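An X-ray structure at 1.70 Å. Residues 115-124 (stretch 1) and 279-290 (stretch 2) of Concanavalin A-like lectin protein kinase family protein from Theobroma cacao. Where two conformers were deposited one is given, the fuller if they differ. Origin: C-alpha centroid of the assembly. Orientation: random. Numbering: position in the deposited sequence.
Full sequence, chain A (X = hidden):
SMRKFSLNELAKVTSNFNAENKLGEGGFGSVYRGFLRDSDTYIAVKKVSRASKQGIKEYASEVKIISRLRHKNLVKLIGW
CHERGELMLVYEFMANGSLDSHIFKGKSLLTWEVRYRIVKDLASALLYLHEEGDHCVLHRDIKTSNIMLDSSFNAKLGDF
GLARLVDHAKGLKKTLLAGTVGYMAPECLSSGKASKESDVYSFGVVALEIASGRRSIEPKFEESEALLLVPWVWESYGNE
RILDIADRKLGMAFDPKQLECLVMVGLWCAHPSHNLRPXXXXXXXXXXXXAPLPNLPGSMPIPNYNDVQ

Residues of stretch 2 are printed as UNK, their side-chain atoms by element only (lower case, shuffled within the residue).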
# COMPACT_ATOMS: atom_id res chain seq x y z
N ARG A 115 11.24 -7.90 4.87
CA ARG A 115 9.92 -7.46 5.31
C ARG A 115 9.94 -6.27 6.27
O ARG A 115 9.15 -5.35 6.14
CB ARG A 115 9.18 -8.62 5.98
CG ARG A 115 8.74 -9.71 5.03
CD ARG A 115 8.07 -10.85 5.78
NE ARG A 115 8.16 -12.10 5.03
CZ ARG A 115 7.16 -12.98 4.92
NH1 ARG A 115 6.00 -12.74 5.51
NH2 ARG A 115 7.33 -14.08 4.22
N TYR A 116 10.86 -6.30 7.22
CA TYR A 116 10.99 -5.24 8.24
C TYR A 116 11.45 -3.96 7.51
O TYR A 116 10.97 -2.89 7.84
CB TYR A 116 11.96 -5.63 9.33
CG TYR A 116 11.76 -4.91 10.66
CD1 TYR A 116 10.60 -5.08 11.40
CD2 TYR A 116 12.74 -4.10 11.19
CE1 TYR A 116 10.41 -4.44 12.60
CE2 TYR A 116 12.56 -3.43 12.41
CZ TYR A 116 11.39 -3.61 13.10
OH TYR A 116 11.22 -3.01 14.31
N ARG A 117 12.32 -4.11 6.52
CA ARG A 117 12.78 -2.98 5.72
C ARG A 117 11.62 -2.37 4.93
O ARG A 117 11.48 -1.16 4.85
CB ARG A 117 13.89 -3.42 4.77
CG ARG A 117 14.79 -2.29 4.31
CD ARG A 117 15.21 -2.48 2.87
NE ARG A 117 16.16 -3.58 2.72
CZ ARG A 117 16.16 -4.43 1.70
NH1 ARG A 117 17.07 -5.39 1.65
NH2 ARG A 117 15.26 -4.32 0.74
N ILE A 118 10.78 -3.23 4.36
CA ILE A 118 9.62 -2.78 3.61
C ILE A 118 8.67 -1.97 4.48
O ILE A 118 8.15 -0.95 4.05
CB ILE A 118 8.89 -3.98 2.92
CG1 ILE A 118 9.73 -4.50 1.73
CG2 ILE A 118 7.49 -3.58 2.46
CD1 ILE A 118 9.33 -5.85 1.18
N VAL A 119 8.43 -2.41 5.70
CA VAL A 119 7.52 -1.68 6.59
C VAL A 119 8.14 -0.31 6.87
O VAL A 119 7.43 0.70 6.85
CB VAL A 119 7.28 -2.44 7.90
CG1 VAL A 119 6.54 -1.57 8.92
CG2 VAL A 119 6.50 -3.70 7.62
N LYS A 120 9.44 -0.26 7.13
CA LYS A 120 10.13 1.06 7.37
C LYS A 120 10.04 1.98 6.12
O LYS A 120 9.84 3.19 6.26
CB LYS A 120 11.57 0.83 7.79
CG LYS A 120 11.72 0.30 9.21
CD LYS A 120 13.17 0.02 9.49
CE LYS A 120 13.36 -0.38 10.91
NZ LYS A 120 14.81 -0.65 11.13
N ASP A 121 10.15 1.38 4.94
CA ASP A 121 10.03 2.10 3.64
C ASP A 121 8.65 2.70 3.51
O ASP A 121 8.49 3.85 3.18
CB ASP A 121 10.25 1.20 2.40
CG ASP A 121 11.72 0.80 2.14
OD1 ASP A 121 12.64 1.40 2.73
OD2 ASP A 121 11.93 -0.11 1.28
N LEU A 122 7.62 1.88 3.79
CA LEU A 122 6.25 2.36 3.76
C LEU A 122 6.04 3.46 4.79
O LEU A 122 5.37 4.47 4.47
CB LEU A 122 5.26 1.18 3.99
CG LEU A 122 3.79 1.58 4.02
CD1 LEU A 122 3.34 2.16 2.73
CD2 LEU A 122 2.99 0.31 4.36
N ALA A 123 6.62 3.32 5.99
CA ALA A 123 6.46 4.34 7.04
C ALA A 123 7.09 5.68 6.60
O ALA A 123 6.49 6.73 6.79
CB ALA A 123 7.05 3.89 8.35
N SER A 124 8.24 5.57 5.96
CA SER A 124 8.95 6.76 5.38
C SER A 124 8.10 7.45 4.35
O SER A 124 7.99 8.68 4.34
CB SER A 124 10.31 6.35 4.81
OG SER A 124 11.19 6.07 5.91
N UNK A 279 1.06 8.91 15.59
CA UNK A 279 1.52 9.53 14.38
C UNK A 279 2.52 8.61 13.69
O UNK A 279 3.18 7.77 14.31
c UNK A 279 2.20 10.87 14.64
o UNK A 279 3.42 10.72 15.35
N UNK A 280 2.70 8.80 12.37
CA UNK A 280 3.63 7.94 11.67
C UNK A 280 5.09 8.22 12.16
O UNK A 280 5.91 7.32 12.16
c UNK A 280 3.49 8.03 10.14
c UNK A 280 3.90 9.40 9.62
c UNK A 280 4.25 6.90 9.45
c UNK A 280 3.65 5.54 9.67
N UNK A 281 5.39 9.44 12.56
CA UNK A 281 6.71 9.70 13.13
C UNK A 281 6.97 8.89 14.41
O UNK A 281 8.06 8.34 14.60
n UNK A 281 8.46 14.93 10.78
c UNK A 281 8.58 13.04 13.88
c UNK A 281 6.92 11.20 13.35
c UNK A 281 8.34 11.53 13.74
n UNK A 281 10.09 13.56 11.58
n UNK A 281 8.18 13.87 12.74
c UNK A 281 8.93 14.15 11.71
N UNK A 282 5.95 8.74 15.26
CA UNK A 282 6.08 7.93 16.48
C UNK A 282 6.27 6.47 16.15
O UNK A 282 7.03 5.78 16.82
c UNK A 282 4.72 9.46 18.03
n UNK A 282 3.47 10.21 19.95
o UNK A 282 2.31 9.26 18.27
c UNK A 282 4.87 8.09 17.38
c UNK A 282 3.39 9.64 18.75
N UNK A 283 5.56 5.99 15.11
CA UNK A 283 5.73 4.64 14.62
C UNK A 283 7.16 4.38 14.21
O UNK A 283 7.73 3.37 14.58
c UNK A 283 4.78 4.38 13.39
c UNK A 283 5.16 3.13 12.63
c UNK A 283 3.33 4.32 13.88
N UNK A 284 7.76 5.30 13.45
CA UNK A 284 9.11 5.09 12.97
C UNK A 284 10.11 5.03 14.14
O UNK A 284 11.01 4.17 14.11
c UNK A 284 8.72 6.04 10.67
c UNK A 284 11.04 6.11 11.63
c UNK A 284 9.54 6.17 11.95
c UNK A 284 8.70 7.26 9.78
N UNK A 285 9.91 5.88 15.14
CA UNK A 285 10.75 5.88 16.34
C UNK A 285 10.69 4.49 17.03
O UNK A 285 11.72 3.93 17.41
c UNK A 285 10.39 8.43 16.94
n UNK A 285 9.28 8.96 19.11
c UNK A 285 9.50 9.37 17.84
c UNK A 285 10.30 6.97 17.36
o UNK A 285 9.03 10.44 17.41
N UNK A 286 9.48 3.93 17.16
CA UNK A 286 9.30 2.63 17.81
C UNK A 286 9.92 1.48 17.01
O UNK A 286 10.58 0.60 17.58
c UNK A 286 7.62 0.95 18.69
c UNK A 286 7.33 3.39 19.13
c UNK A 286 7.83 2.36 18.14
N UNK A 287 9.68 1.47 15.69
CA UNK A 287 10.30 0.49 14.80
C UNK A 287 11.84 0.48 14.85
O UNK A 287 12.45 -0.60 14.65
c UNK A 287 9.85 0.70 13.32
c UNK A 287 8.38 0.32 13.10
c UNK A 287 7.96 0.77 11.72
c UNK A 287 8.03 -1.16 13.34
N UNK A 288 12.43 1.65 15.09
CA UNK A 288 13.89 1.79 15.22
C UNK A 288 14.37 1.71 16.65
O UNK A 288 15.54 2.05 16.93
c UNK A 288 14.36 3.09 14.57
n UNK A 288 15.09 2.41 12.40
o UNK A 288 13.19 3.57 12.54
c UNK A 288 14.18 3.07 13.08
N UNK A 289 13.49 1.34 17.58
CA UNK A 289 13.84 1.14 18.98
C UNK A 289 14.45 2.40 19.60
O UNK A 289 15.33 2.31 20.47
c UNK A 289 13.10 -3.69 17.57
c UNK A 289 14.20 -1.34 18.57
c UNK A 289 14.78 -0.06 19.11
c UNK A 289 13.20 -2.01 19.28
c UNK A 289 12.65 -3.19 18.79
c UNK A 289 14.10 -3.04 16.86
c UNK A 289 14.64 -1.87 17.36
N UNK A 290 13.96 3.56 19.16
CA UNK A 290 14.33 4.85 19.71
C UNK A 290 13.27 5.36 20.69
O UNK A 290 13.46 6.43 21.31
c UNK A 290 14.57 5.86 18.57
o UNK A 290 16.37 6.06 15.39
c UNK A 290 15.71 5.48 17.63
c UNK A 290 15.95 6.49 16.48
o UNK A 290 15.78 7.72 16.65
O HOH W 1 14.98 -1.33 13.95

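Position 279 carries one carbon and then one oxygen, out of reach of stretch 1: Ser279. It precedes a helix, and a short hydroxyl suits an N-cap, since it can accept from a backbone N left free in the first turn.

Position 280 has four carbons, forked at the first, with one arm two carbons long: Ile280. Its CB points toward stretch 1, and its CG1 lies 3.5 Å from Ala123 O and its CD1 4.0 Å from Ala123 CB, an apolar filling for a buried place.

At 281, three carbons, a nitrogen and a carbon bearing two more nitrogens make Arg281, which points away and is exposed, as its charge favours. Position 282 has three carbons, the third carrying one oxygen and one nitrogen: Gln282. Its N donates to Ser279 OG (3.2 Å), the capping bond, while its OE1 accepts from Ser279 N (3.0 Å), so side chain and backbone answer each other.

Position 283, one carbon carrying two more, is Val283; it points toward stretch 1 but barely meets it. Position 284 repeats the four-carbon fork of 280: Ile284. Its CG1 packs 3.6 Å from Ala123 CB, where the small alanine leaves the longer side chain room to approach.

Position 285 has the same atoms as 282 and is Gln285, out of reach of stretch 1 and partly exposed. Position 286, again a three-carbon fork, is Val286, buried but directed sideways.

Position 287 has four carbons forked at the second: Leu287. The later fork spreads two methyls, CD1 lying 3.9 Å from Val119 CG1 and CD2 4.1 Å from Tyr116 CE1.

Position 288 has two carbons, the second bearing one oxygen and one nitrogen: Asn288. It is the first residue to leave helical geometry, a common place for asparagine, and its side-chain end comes near Lys120.

Position 289 shows one carbon and a six-carbon ring without a hydroxyl: Phe289. Its phi is positive, and its CZ lies 3.8 Å from Tyr116 OH. Position 290, with three carbons, the third carrying two oxygens, is Glu290, exposed and out of reach, as suits a carboxylate.

The two helices run nearly antiparallel, their axes 10.0 Å apart at closest approach. Ala123 meets Ile280 and Ile284, while Leu287 covers Val119 and Tyr116. Polar links gather at the helix end: Tyr116 OH donates to Leu287 O (2.7 Å), and a water accepts from Lys120 NZ (2.9 Å from its O) and donates to Leu287 O (2.7 Å from its O). One carbonyl thus serves both partners beside the apolar packing.

Stretch 2 279-290: SIRQVIQVLNFE
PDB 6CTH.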